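Lys-gingipain W83 (Porphyromonas gingivalis, PDB 6I9A) cleaves proteins after lysine as a secreted calcium-binding cysteine endopeptidase, here its catalytic subunit held by the inhibitor KYT-36. Local coordinates at residues 110-115 with 352-357; 115-120 with 328-333; 161-166 with 297-302; 165-170 with 283-288. All coordinates share one frame; numbering follows the deposited sequence. Where two conformers were deposited one is given.

Contact 1 (110-115 with 352-357). With CA (calcium ion), chain G.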
# COMPACT_ATOMS: atom_id res chain seq x y z
N GLY A 110 -2.38 -21.67 -10.24
CA GLY A 110 -1.54 -21.71 -11.43
C GLY A 110 -1.29 -20.45 -12.23
O GLY A 110 -0.42 -20.46 -13.10
N ASP A 111 -2.12 -19.43 -12.02
CA ASP A 111 -1.99 -18.27 -12.89
C ASP A 111 -1.00 -17.25 -12.30
O ASP A 111 -0.30 -17.52 -11.31
CB ASP A 111 -3.38 -17.71 -13.17
CG ASP A 111 -4.05 -17.05 -12.01
OD1 ASP A 111 -3.35 -16.80 -10.95
OD2 ASP A 111 -5.25 -16.75 -12.10
N TYR A 112 -0.94 -16.06 -12.92
CA TYR A 112 0.02 -15.06 -12.42
C TYR A 112 -0.62 -13.96 -11.56
O TYR A 112 0.04 -12.97 -11.19
CB TYR A 112 0.87 -14.45 -13.55
CG TYR A 112 0.08 -13.88 -14.71
CD1 TYR A 112 -0.80 -12.81 -14.53
CD2 TYR A 112 0.19 -14.43 -15.98
CE1 TYR A 112 -1.54 -12.29 -15.59
CE2 TYR A 112 -0.52 -13.91 -17.05
CZ TYR A 112 -1.40 -12.84 -16.85
OH TYR A 112 -2.13 -12.30 -17.88
N PHE A 113 -1.91 -14.13 -11.23
CA PHE A 113 -2.58 -13.20 -10.36
C PHE A 113 -2.38 -13.57 -8.90
O PHE A 113 -2.66 -14.73 -8.52
CB PHE A 113 -4.07 -13.13 -10.62
CG PHE A 113 -4.44 -12.55 -11.96
CD1 PHE A 113 -4.56 -11.18 -12.13
CD2 PHE A 113 -4.62 -13.37 -13.06
CE1 PHE A 113 -4.92 -10.64 -13.37
CE2 PHE A 113 -4.98 -12.83 -14.30
CZ PHE A 113 -5.12 -11.46 -14.45
N PRO A 114 -1.92 -12.66 -8.06
CA PRO A 114 -1.78 -12.98 -6.63
C PRO A 114 -3.07 -13.38 -5.96
O PRO A 114 -4.15 -12.87 -6.30
CB PRO A 114 -1.29 -11.66 -6.01
CG PRO A 114 -0.65 -10.93 -7.17
CD PRO A 114 -1.51 -11.27 -8.36
N GLU A 115 -2.94 -14.23 -4.93
CA GLU A 115 -4.04 -14.58 -4.01
C GLU A 115 -4.12 -13.64 -2.83
O GLU A 115 -5.16 -13.65 -2.16
CB GLU A 115 -3.85 -16.03 -3.50
CG GLU A 115 -4.59 -17.05 -4.39
CD GLU A 115 -4.21 -16.96 -5.85
OE1 GLU A 115 -5.02 -16.39 -6.62
OE2 GLU A 115 -3.11 -17.41 -6.24
N TYR A 352 4.58 -10.02 -17.18
CA TYR A 352 5.72 -9.22 -16.80
C TYR A 352 5.33 -8.18 -15.74
O TYR A 352 6.04 -8.00 -14.76
CB TYR A 352 6.28 -8.55 -18.06
CG TYR A 352 7.52 -7.72 -17.85
CD1 TYR A 352 7.45 -6.45 -17.31
CD2 TYR A 352 8.76 -8.16 -18.30
CE1 TYR A 352 8.58 -5.65 -17.18
CE2 TYR A 352 9.90 -7.37 -18.19
CZ TYR A 352 9.80 -6.12 -17.63
OH TYR A 352 10.93 -5.33 -17.59
N TYR A 353 4.22 -7.45 -15.98
CA TYR A 353 3.80 -6.39 -15.02
C TYR A 353 3.48 -6.96 -13.64
O TYR A 353 3.90 -6.36 -12.63
CB TYR A 353 2.63 -5.54 -15.56
CG TYR A 353 3.20 -4.25 -16.14
CD1 TYR A 353 2.89 -3.02 -15.57
CD2 TYR A 353 4.12 -4.28 -17.18
CE1 TYR A 353 3.50 -1.85 -16.02
CE2 TYR A 353 4.79 -3.13 -17.59
CZ TYR A 353 4.47 -1.92 -17.00
OH TYR A 353 5.12 -0.79 -17.42
N TRP A 354 2.80 -8.12 -13.57
CA TRP A 354 2.52 -8.70 -12.25
C TRP A 354 3.81 -9.11 -11.57
O TRP A 354 3.88 -9.00 -10.34
CB TRP A 354 1.53 -9.86 -12.40
CG TRP A 354 0.13 -9.40 -12.72
CD1 TRP A 354 -0.46 -9.34 -13.96
CD2 TRP A 354 -0.80 -8.83 -11.79
NE1 TRP A 354 -1.72 -8.80 -13.85
CE2 TRP A 354 -1.96 -8.47 -12.52
CE3 TRP A 354 -0.76 -8.56 -10.42
CZ2 TRP A 354 -3.09 -7.89 -11.91
CZ3 TRP A 354 -1.87 -8.02 -9.81
CH2 TRP A 354 -3.02 -7.66 -10.55
N GLU A 355 4.84 -9.56 -12.31
CA GLU A 355 6.14 -9.85 -11.72
C GLU A 355 6.94 -8.58 -11.37
O GLU A 355 7.85 -8.64 -10.53
CB GLU A 355 7.00 -10.67 -12.69
CG GLU A 355 6.59 -12.12 -12.88
CD GLU A 355 7.52 -12.89 -13.80
OE1 GLU A 355 8.27 -12.26 -14.59
OE2 GLU A 355 7.51 -14.13 -13.71
N ALA A 356 6.69 -7.49 -12.09
CA ALA A 356 7.54 -6.31 -12.02
C ALA A 356 7.26 -5.40 -10.82
O ALA A 356 8.18 -4.99 -10.11
CB ALA A 356 7.37 -5.47 -13.30
N TYR A 357 5.98 -5.01 -10.65
CA TYR A 357 5.64 -3.99 -9.65
C TYR A 357 5.59 -4.56 -8.26
O TYR A 357 5.11 -5.70 -8.03
CB TYR A 357 4.35 -3.28 -10.04
CG TYR A 357 4.62 -2.05 -10.91
CD1 TYR A 357 4.73 -2.15 -12.30
CD2 TYR A 357 4.84 -0.81 -10.34
CE1 TYR A 357 5.02 -1.03 -13.08
CE2 TYR A 357 5.10 0.31 -11.11
CZ TYR A 357 5.18 0.20 -12.48
OH TYR A 357 5.41 1.35 -13.20
CA CA G . -3.64 -16.81 -8.61
O HOH W 1 -5.71 -16.06 -9.53
O HOH W 2 -1.41 -17.74 -8.84

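Contact 2 (115-120 with 328-333). With CA (calcium ion), chain G.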
# COMPACT_ATOMS: atom_id res chain seq x y z
N GLU A 115 -2.94 -14.23 -4.93
CA GLU A 115 -4.04 -14.58 -4.01
C GLU A 115 -4.12 -13.64 -2.83
O GLU A 115 -5.16 -13.65 -2.16
CB GLU A 115 -3.85 -16.03 -3.50
CG GLU A 115 -4.59 -17.05 -4.39
CD GLU A 115 -4.21 -16.96 -5.85
OE1 GLU A 115 -5.02 -16.39 -6.62
OE2 GLU A 115 -3.11 -17.41 -6.24
N MET A 116 -3.03 -12.90 -2.53
CA MET A 116 -2.93 -12.03 -1.39
C MET A 116 -2.28 -10.72 -1.80
O MET A 116 -1.38 -10.75 -2.66
CB MET A 116 -2.04 -12.68 -0.30
CG MET A 116 -2.68 -13.93 0.32
SD MET A 116 -1.48 -14.95 1.24
CE MET A 116 -0.62 -15.74 -0.15
N TYR A 117 -2.62 -9.63 -1.14
CA TYR A 117 -1.90 -8.36 -1.31
C TYR A 117 -0.59 -8.44 -0.58
O TYR A 117 -0.58 -8.57 0.66
CB TYR A 117 -2.73 -7.23 -0.72
CG TYR A 117 -3.85 -6.68 -1.56
CD1 TYR A 117 -3.81 -6.74 -2.97
CD2 TYR A 117 -4.89 -5.96 -0.98
CE1 TYR A 117 -4.80 -6.13 -3.74
CE2 TYR A 117 -5.89 -5.36 -1.74
CZ TYR A 117 -5.82 -5.43 -3.13
OH TYR A 117 -6.79 -4.84 -3.91
N THR A 118 0.52 -8.41 -1.31
CA THR A 118 1.83 -8.63 -0.77
C THR A 118 2.64 -7.38 -0.76
O THR A 118 2.68 -6.63 -1.75
CB THR A 118 2.52 -9.72 -1.62
OG1 THR A 118 1.70 -10.91 -1.53
CG2 THR A 118 3.91 -10.07 -1.16
N PHE A 119 3.37 -7.15 0.33
CA PHE A 119 4.28 -6.02 0.43
C PHE A 119 5.48 -6.47 1.22
O PHE A 119 5.42 -7.44 1.98
CB PHE A 119 3.61 -4.79 1.04
CG PHE A 119 3.02 -5.03 2.43
CD1 PHE A 119 3.80 -4.83 3.57
CD2 PHE A 119 1.67 -5.38 2.58
CE1 PHE A 119 3.24 -4.98 4.83
CE2 PHE A 119 1.15 -5.56 3.86
CZ PHE A 119 1.93 -5.34 4.96
N ARG A 120 6.58 -5.73 1.07
CA ARG A 120 7.83 -6.06 1.72
C ARG A 120 8.35 -4.88 2.52
O ARG A 120 8.64 -3.82 1.96
CB ARG A 120 8.88 -6.54 0.69
CG ARG A 120 10.27 -6.79 1.29
CD ARG A 120 11.27 -7.17 0.22
NE ARG A 120 11.05 -8.50 -0.34
CZ ARG A 120 11.84 -9.54 -0.11
NH1 ARG A 120 12.79 -9.49 0.86
NH2 ARG A 120 11.68 -10.66 -0.79
N ILE A 328 -3.79 0.14 -5.05
CA ILE A 328 -3.43 1.12 -6.12
C ILE A 328 -2.59 0.38 -7.16
O ILE A 328 -2.81 0.50 -8.37
CB ILE A 328 -2.70 2.34 -5.53
CG1 ILE A 328 -3.61 3.08 -4.54
CG2 ILE A 328 -2.20 3.25 -6.64
CD1 ILE A 328 -2.90 4.18 -3.78
N MET A 329 -1.59 -0.39 -6.67
CA MET A 329 -0.72 -1.17 -7.58
C MET A 329 -1.53 -2.23 -8.33
O MET A 329 -1.34 -2.42 -9.52
CB MET A 329 0.40 -1.80 -6.75
CG MET A 329 1.39 -2.60 -7.59
SD MET A 329 2.75 -3.25 -6.63
CE MET A 329 2.03 -4.73 -5.91
N TRP A 330 -2.45 -2.89 -7.62
CA TRP A 330 -3.31 -3.93 -8.19
C TRP A 330 -4.10 -3.34 -9.35
O TRP A 330 -4.17 -3.91 -10.43
CB TRP A 330 -4.25 -4.42 -7.09
CG TRP A 330 -5.08 -5.59 -7.51
CD1 TRP A 330 -6.29 -5.56 -8.13
CD2 TRP A 330 -4.77 -6.96 -7.28
NE1 TRP A 330 -6.75 -6.86 -8.32
CE2 TRP A 330 -5.84 -7.73 -7.80
CE3 TRP A 330 -3.69 -7.60 -6.70
CZ2 TRP A 330 -5.83 -9.14 -7.73
CZ3 TRP A 330 -3.68 -8.97 -6.63
CH2 TRP A 330 -4.74 -9.72 -7.14
N ALA A 331 -4.75 -2.18 -9.14
CA ALA A 331 -5.56 -1.53 -10.17
C ALA A 331 -4.70 -1.19 -11.39
O ALA A 331 -5.15 -1.35 -12.53
CB ALA A 331 -6.21 -0.27 -9.59
N GLY A 332 -3.48 -0.69 -11.17
CA GLY A 332 -2.61 -0.38 -12.32
C GLY A 332 -2.32 -1.61 -13.12
O GLY A 332 -2.41 -1.63 -14.36
N ASN A 333 -1.99 -2.71 -12.42
CA ASN A 333 -1.72 -3.95 -13.13
C ASN A 333 -2.94 -4.50 -13.83
O ASN A 333 -2.81 -5.04 -14.93
CB ASN A 333 -1.14 -4.98 -12.18
CG ASN A 333 0.25 -4.68 -11.66
OD1 ASN A 333 0.95 -3.78 -12.14
ND2 ASN A 333 0.64 -5.45 -10.62
CA CA G . -3.64 -16.81 -8.61
O HOH W 1 -5.71 -16.06 -9.53
O HOH W 2 -1.41 -17.74 -8.84

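Contact 3 (161-166 with 297-302)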
# COMPACT_ATOMS: atom_id res chain seq x y z
N TYR A 161 12.59 12.84 -24.71
CA TYR A 161 12.37 13.73 -25.86
C TYR A 161 11.05 13.46 -26.56
O TYR A 161 10.36 14.40 -26.99
CB TYR A 161 13.54 13.64 -26.85
CG TYR A 161 14.86 14.03 -26.21
CD1 TYR A 161 15.11 15.34 -25.81
CD2 TYR A 161 15.83 13.07 -25.92
CE1 TYR A 161 16.32 15.69 -25.18
CE2 TYR A 161 17.04 13.41 -25.30
CZ TYR A 161 17.27 14.71 -24.91
OH TYR A 161 18.47 14.99 -24.28
N SER A 162 10.72 12.15 -26.75
CA SER A 162 9.48 11.82 -27.46
C SER A 162 8.32 11.49 -26.54
O SER A 162 7.18 11.85 -26.85
CB SER A 162 9.68 10.68 -28.46
OG SER A 162 10.01 9.44 -27.84
N TRP A 163 8.58 10.79 -25.42
CA TRP A 163 7.47 10.27 -24.61
C TRP A 163 6.95 11.27 -23.59
O TRP A 163 5.82 11.07 -23.12
CB TRP A 163 7.92 9.00 -23.87
CG TRP A 163 8.09 7.79 -24.76
CD1 TRP A 163 9.28 7.26 -25.19
CD2 TRP A 163 7.05 6.95 -25.25
NE1 TRP A 163 9.03 6.15 -25.96
CE2 TRP A 163 7.67 5.94 -26.02
CE3 TRP A 163 5.65 6.98 -25.17
CZ2 TRP A 163 6.94 4.93 -26.68
CZ3 TRP A 163 4.92 5.95 -25.77
CH2 TRP A 163 5.57 4.99 -26.58
N ASN A 164 7.70 12.32 -23.23
CA ASN A 164 7.13 13.25 -22.26
C ASN A 164 5.83 13.85 -22.79
O ASN A 164 4.83 13.92 -22.07
CB ASN A 164 8.18 14.34 -21.94
CG ASN A 164 7.57 15.52 -21.25
OD1 ASN A 164 6.99 16.41 -21.88
ND2 ASN A 164 7.57 15.50 -19.91
N SER A 165 5.80 14.26 -24.08
CA SER A 165 4.56 14.87 -24.56
C SER A 165 3.51 13.83 -24.91
O SER A 165 2.30 14.10 -24.82
CB SER A 165 4.85 15.73 -25.81
OG SER A 165 5.38 14.96 -26.89
N GLN A 166 3.94 12.64 -25.36
CA GLN A 166 2.99 11.64 -25.84
C GLN A 166 2.30 10.88 -24.74
O GLN A 166 1.15 10.47 -24.92
CB GLN A 166 3.69 10.65 -26.77
CG GLN A 166 4.13 11.36 -28.08
CD GLN A 166 2.91 11.66 -28.90
OE1 GLN A 166 2.17 10.77 -29.27
NE2 GLN A 166 2.63 12.91 -29.11
N ALA A 297 -6.28 4.22 -23.47
CA ALA A 297 -5.54 5.47 -23.57
C ALA A 297 -4.74 5.42 -24.88
O ALA A 297 -4.26 4.38 -25.29
CB ALA A 297 -4.58 5.56 -22.37
N VAL A 298 -4.65 6.56 -25.55
CA VAL A 298 -3.98 6.68 -26.84
C VAL A 298 -2.80 7.64 -26.72
O VAL A 298 -2.90 8.71 -26.08
CB VAL A 298 -5.01 7.16 -27.89
CG1 VAL A 298 -4.35 7.52 -29.21
CG2 VAL A 298 -6.08 6.09 -28.09
N PHE A 299 -1.66 7.26 -27.28
CA PHE A 299 -0.48 8.12 -27.23
C PHE A 299 -0.73 9.45 -27.92
O PHE A 299 -1.27 9.48 -29.04
CB PHE A 299 0.74 7.45 -27.87
CG PHE A 299 1.09 6.07 -27.34
CD1 PHE A 299 0.83 5.72 -26.03
CD2 PHE A 299 1.65 5.12 -28.18
CE1 PHE A 299 1.13 4.44 -25.56
CE2 PHE A 299 1.98 3.85 -27.69
CZ PHE A 299 1.72 3.52 -26.40
N GLY A 300 -0.37 10.53 -27.25
CA GLY A 300 -0.47 11.84 -27.86
C GLY A 300 -1.86 12.43 -27.92
O GLY A 300 -2.02 13.48 -28.55
N VAL A 301 -2.85 11.82 -27.26
CA VAL A 301 -4.23 12.25 -27.29
C VAL A 301 -4.68 12.24 -25.85
O VAL A 301 -4.50 11.22 -25.16
CB VAL A 301 -5.05 11.34 -28.22
CG1 VAL A 301 -6.51 11.80 -28.30
CG2 VAL A 301 -4.44 11.27 -29.64
N GLN A 302 -5.23 13.33 -25.39
CA GLN A 302 -5.57 13.39 -23.99
C GLN A 302 -6.67 12.36 -23.62
O GLN A 302 -7.74 12.39 -24.25
CB GLN A 302 -5.98 14.82 -23.58
CG GLN A 302 -6.20 14.96 -22.07
CD GLN A 302 -4.96 14.68 -21.26
OE1 GLN A 302 -3.84 14.93 -21.75
NE2 GLN A 302 -5.09 14.14 -20.04
O HOH W 3 0.10 14.27 -30.25

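Contact 4 (165-170 with 283-288). With H8E (benzyl-N-[(2S)-1-[[(3S)-7-amino-1-(benzylamino)-1,2-dioxoheptan-3-yl]amino]-5-(2-methyl-2-phenylhydrazinyl)-1,5-dioxopentan-2-yl]carbamate), chain I.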
# COMPACT_ATOMS: atom_id res chain seq x y z
N SER A 165 5.80 14.26 -24.08
CA SER A 165 4.56 14.87 -24.56
C SER A 165 3.51 13.83 -24.91
O SER A 165 2.30 14.10 -24.82
CB SER A 165 4.85 15.73 -25.81
OG SER A 165 5.38 14.96 -26.89
N GLN A 166 3.94 12.64 -25.36
CA GLN A 166 2.99 11.64 -25.84
C GLN A 166 2.30 10.88 -24.74
O GLN A 166 1.15 10.47 -24.92
CB GLN A 166 3.69 10.65 -26.77
CG GLN A 166 4.13 11.36 -28.08
CD GLN A 166 2.91 11.66 -28.90
OE1 GLN A 166 2.17 10.77 -29.27
NE2 GLN A 166 2.63 12.91 -29.11
N VAL A 167 3.01 10.68 -23.60
CA VAL A 167 2.42 9.88 -22.52
C VAL A 167 2.59 10.54 -21.15
O VAL A 167 1.66 10.51 -20.37
CB VAL A 167 3.09 8.49 -22.50
CG1 VAL A 167 2.88 7.75 -21.17
CG2 VAL A 167 2.54 7.63 -23.65
N GLY A 168 3.77 11.09 -20.84
CA GLY A 168 3.98 11.61 -19.48
C GLY A 168 3.00 12.72 -19.14
O GLY A 168 2.31 12.69 -18.09
N GLN A 169 2.92 13.73 -20.03
CA GLN A 169 2.00 14.84 -19.74
C GLN A 169 0.52 14.40 -19.73
O GLN A 169 -0.20 14.72 -18.80
CB GLN A 169 2.23 15.98 -20.69
CG GLN A 169 3.59 16.67 -20.51
CD GLN A 169 3.64 17.97 -21.26
OE1 GLN A 169 2.68 18.75 -21.22
NE2 GLN A 169 4.75 18.19 -21.93
N PRO A 170 0.06 13.60 -20.72
CA PRO A 170 -1.34 13.14 -20.64
C PRO A 170 -1.63 12.38 -19.35
O PRO A 170 -2.72 12.50 -18.80
CB PRO A 170 -1.51 12.27 -21.91
CG PRO A 170 -0.48 12.86 -22.88
CD PRO A 170 0.67 13.30 -22.04
N SER A 283 10.37 -0.72 -16.57
CA SER A 283 8.96 -0.54 -16.87
C SER A 283 8.85 -0.01 -18.29
O SER A 283 9.88 0.33 -18.89
CB SER A 283 8.22 0.33 -15.85
OG SER A 283 8.56 1.69 -16.02
N TYR A 284 7.62 0.05 -18.83
CA TYR A 284 7.46 0.42 -20.23
C TYR A 284 6.48 1.53 -20.38
O TYR A 284 5.50 1.64 -19.63
CB TYR A 284 6.99 -0.81 -21.06
CG TYR A 284 8.12 -1.78 -21.27
CD1 TYR A 284 8.52 -2.66 -20.26
CD2 TYR A 284 8.86 -1.76 -22.45
CE1 TYR A 284 9.64 -3.46 -20.42
CE2 TYR A 284 9.98 -2.57 -22.62
CZ TYR A 284 10.34 -3.44 -21.62
OH TYR A 284 11.43 -4.24 -21.88
N TRP A 285 6.73 2.39 -21.38
CA TRP A 285 5.87 3.56 -21.55
C TRP A 285 4.42 3.20 -21.78
O TRP A 285 3.53 3.87 -21.24
CB TRP A 285 6.40 4.42 -22.71
CG TRP A 285 7.60 5.25 -22.34
CD1 TRP A 285 8.91 4.97 -22.62
CD2 TRP A 285 7.61 6.47 -21.56
NE1 TRP A 285 9.73 5.95 -22.09
CE2 TRP A 285 8.96 6.87 -21.44
CE3 TRP A 285 6.60 7.26 -20.97
CZ2 TRP A 285 9.33 8.03 -20.78
CZ3 TRP A 285 6.98 8.43 -20.32
CH2 TRP A 285 8.33 8.79 -20.22
N GLY A 286 4.13 2.21 -22.64
CA GLY A 286 2.73 1.91 -22.92
C GLY A 286 1.97 1.34 -21.74
O GLY A 286 0.98 1.89 -21.28
N GLU A 287 2.50 0.24 -21.16
CA GLU A 287 1.83 -0.36 -20.00
C GLU A 287 1.77 0.63 -18.84
O GLU A 287 0.76 0.63 -18.16
CB GLU A 287 2.48 -1.65 -19.55
CG GLU A 287 1.99 -2.92 -20.25
CD GLU A 287 2.58 -3.21 -21.61
OE1 GLU A 287 3.23 -2.32 -22.22
OE2 GLU A 287 2.40 -4.37 -22.07
N ASP A 288 2.82 1.45 -18.61
CA ASP A 288 2.71 2.40 -17.49
C ASP A 288 1.62 3.43 -17.74
O ASP A 288 1.00 3.95 -16.80
CB ASP A 288 4.02 3.13 -17.22
CG ASP A 288 5.02 2.43 -16.32
OD1 ASP A 288 4.72 1.28 -15.84
OD2 ASP A 288 6.05 3.05 -16.03
CAQ H8E I . 18.47 4.97 -16.40
CAK H8E I . 19.21 6.09 -15.93
CAH H8E I . 19.10 7.31 -16.60
CAL H8E I . 18.30 7.46 -17.72
CAR H8E I . 17.61 6.34 -18.16
CBO H8E I . 17.64 5.12 -17.51
CBA H8E I . 16.93 4.03 -18.08
NBE H8E I . 15.53 3.97 -17.63
CBL H8E I . 14.52 3.50 -18.41
OAE H8E I . 14.71 3.21 -19.60
CBN H8E I . 13.15 3.37 -17.75
OAG H8E I . 13.03 4.06 -16.69
CBS H8E I . 11.99 3.50 -18.78
CBB H8E I . 10.65 3.86 -18.14
CAY H8E I . 9.54 4.11 -19.17
CAX H8E I . 8.13 4.22 -18.58
CAW H8E I . 7.92 5.53 -17.82
NAB H8E I . 6.52 5.58 -17.31
NBG H8E I . 11.83 2.31 -19.63
C H8E I . 11.93 2.27 -20.96
O H8E I . 12.22 3.21 -21.68
CA H8E I . 11.83 0.85 -21.51
N H8E I . 11.42 0.83 -22.91
CBK H8E I . 10.17 1.19 -23.31
OAD H8E I . 9.38 1.68 -22.49
OBI H8E I . 9.91 1.00 -24.55
CBD H8E I . 8.61 1.45 -25.09
CBP H8E I . 8.60 1.37 -26.55
CAS H8E I . 8.01 0.30 -27.22
CAM H8E I . 7.96 0.21 -28.65
CAI H8E I . 8.61 1.25 -29.34
CAN H8E I . 9.25 2.28 -28.67
CAT H8E I . 9.25 2.36 -27.28
CB H8E I . 13.20 0.16 -21.39
CG H8E I . 14.33 0.89 -22.15
CD H8E I . 15.68 0.41 -21.71
OE1 H8E I . 16.17 -0.61 -22.19
NE2 H8E I . 16.21 1.17 -20.73
NBT H8E I . 17.39 0.82 -20.06
CAA H8E I . 17.16 0.60 -18.60
CBQ H8E I . 18.57 1.44 -20.56
CAU H8E I . 19.69 1.67 -19.75
CAO H8E I . 20.85 2.23 -20.29
CAJ H8E I . 20.90 2.57 -21.63
CAP H8E I . 19.78 2.39 -22.44
CAV H8E I . 18.63 1.81 -21.91

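Contact 1 (110-115 with 352-357)
A calcium-binding loop of the catalytic domain, residues 110-115, lays Tyr-112, Phe-113 and Pro-114 side by side along one side of the indole of Trp-354 on the short helix 350-356. Trp-354 sets out toward the loop, a chi1 of -72° placing CG beside the backbone N, and its long flat ring meets three consecutive residues. Its pyrrole end meets Tyr-112, where CD1 of Tyr-112 lies 3.5 Å from CD1 of Trp-354; the two rings are nearly parallel, at 26°, but slid apart and barely overlapping. Phe-113 brings CD1 obliquely to CZ2 of Trp-354, 3.6 Å away, its ring inclined at 61°. Pro-114 presses its CD to within 3.5 Å of CE3 of Trp-354, a rigid ring that suits a turning loop. The indole NE1 finds its polar partner in Thr-337.

The other side of the loop holds the metal. Asp-111 OD1 binds calcium at 2.4 Å and also accepts a hydrogen bond from the backbone N-H of Phe-113, above its carboxylate plane, closing an Asx turn. Phe-113 contributes its carbonyl O at 2.3 Å, Glu-115 grips the ion with both carboxylate oxygens, and two waters and Asp-109 complete the shell. Phe-113 therefore serves twice: its backbone binds the ion and its ring packs on Trp-354. The arrangement is that of an Asx-turn calcium loop lying against an aromatic cluster of Tyr-112, Phe-113 and Trp-354.

Contact 2 (115-120 with 328-333)
One face of the Trp-330 indole receives the edge of the Tyr-117 ring, in an offset edge-to-face pair with the planes at 76° and the centroid of the six-membered ring 5.4 Å from that of the tyrosine. The touching edge is the CE1 side: Tyr-117 CE1 lies 3.5 Å from CE3 of Trp-330, above the indole but displaced toward its rim. Relative to the tyrosine ring, the indole atoms lie at the edge, near its plane. Trp-330 reaches across because its CG stands anti to the backbone N (chi1 -174°), which carries the indole from the helix toward the strand.

Two aromatic residues suit this buried place because each fills space with carbon while keeping one polar group for a partner further off. Tyr-117 OH hydrogen-bonds to Asp-8, and Trp-330 NE1 to the carbonyl O of His-6, so the OH and NE1 connect the pair to residues near the N-terminus.

Just before the strand comes Glu-115, a ligand of the calcium. Strand 117-121 is the outermost of the four-stranded parallel sheet on this side, paired with strand 79-83, and helix 325-342 lies against it, touching strand 357-361 of the six-stranded sheet through Met-329.

Contact 3 (161-166 with 297-302)
Phe-299 offers one face of its ring to Trp-163, whose indole comes in edge-on from the start of helix 163-178. CZ3 of Trp-163 stands 3.9 Å above the phenyl plane of Phe-299, over its centre, and CH2 of Trp-163 is 3.9 Å from CE2 of Phe-299; with the planes at 85°, this is a T-shaped pair. The weakly positive rim of the indole thus meets the electron-rich face of the phenyl.

Gly-300 follows, in the type II turn from Val-298 to Val-301. Its positive phi (78°) is readily adopted by glycine. Gly-300 N donates to Gln-166 O at 2.8 Å, in the carbonyl plane and on a lone pair, with an angle of 158° at the hydrogen. In one of two conformers, the bent Gln-166 side chain folds its amide over the glycine, and a water accepts from NE2 of Gln-166 while donating to Gly-300 O. At the end of the segment, Gln-302 sends NE2 to the carbonyl O of Pro-170, further along the same helix.

The directional backbone bond thus fixes the position of this surface turn against the helix, while the uncharged T-shaped pair flanks a tryptophan of the inhibitor pocket.

Contact 4 (165-170 with 283-288)
Val-167 points toward Trp-285 and meets the rim of the indole, while the inhibitor's lysine-like chain runs over one face of the same ring. CG1 of Val-167 lies near the indole plane, 3.8 Å from CE3 of Trp-285; it is placed there by a chi1 of 162°, which puts CG1 anti to the backbone N. Gly-168 presents only backbone to the ring, its N 4.2 Å from CZ3 of Trp-285. A branched, compact valine suits the flank of a broad indole.

Over the indole face of Trp-285, inhibitor atom CAY stands 3.4 Å above the plane, offset toward the rim, and the methylene chain continues across the ring to the amino group. There NAB hydrogen-bonds to OD2 of Asp-288 at 2.9 Å. The same OD2 accepts from OG of Ser-283, tilted out of the carboxylate plane, while OD1 is held by the hydroxyls of Tyr-353 and Tyr-357. With both oxygens engaged, the carboxylate is fixed in orientation, and its negative charge would be expected to suit an ammonium group.

Backbone groups grip the inhibitor's peptide-like part: NBG donates to Ser-283 O, and Trp-285 N donates to OAD at 3.0 Å with an angle of 154°. CA of the inhibitor lies over one face of the Tyr-284 ring, offset toward its rim. Trp-285 also stacks on Trp-163 and lies close to His-216, the probable proton donor. An indole over an aliphatic chain with a carboxylate at its amino end is consistent with the S1 pocket of a protease that prefers lysine at P1.

In the fold
All four contacts lie in the C25 peptidase part of the chain. Their first segments run in the order 110-115, 115-120, 161-166, 165-170 and their second segments 283-288, 297-302, 328-333, 352-357, so the pairs close in reverse order. Contacts 1 and 2 are neighbours, their centres 9 Å apart; they share Glu-115 and its calcium, and use the successive helices 325-342 and 350-356. Contacts 3 and 4, with centres 6 Å apart, both use helix 163-178 at the inhibitor-binding end. About 21 Å separates the centres of contacts 1 and 4, yet Tyr-353 of helix 350-356 and Tyr-357, which opens the next strand, both reach Asp-288, linking calcium-loop surroundings to the specificity pocket.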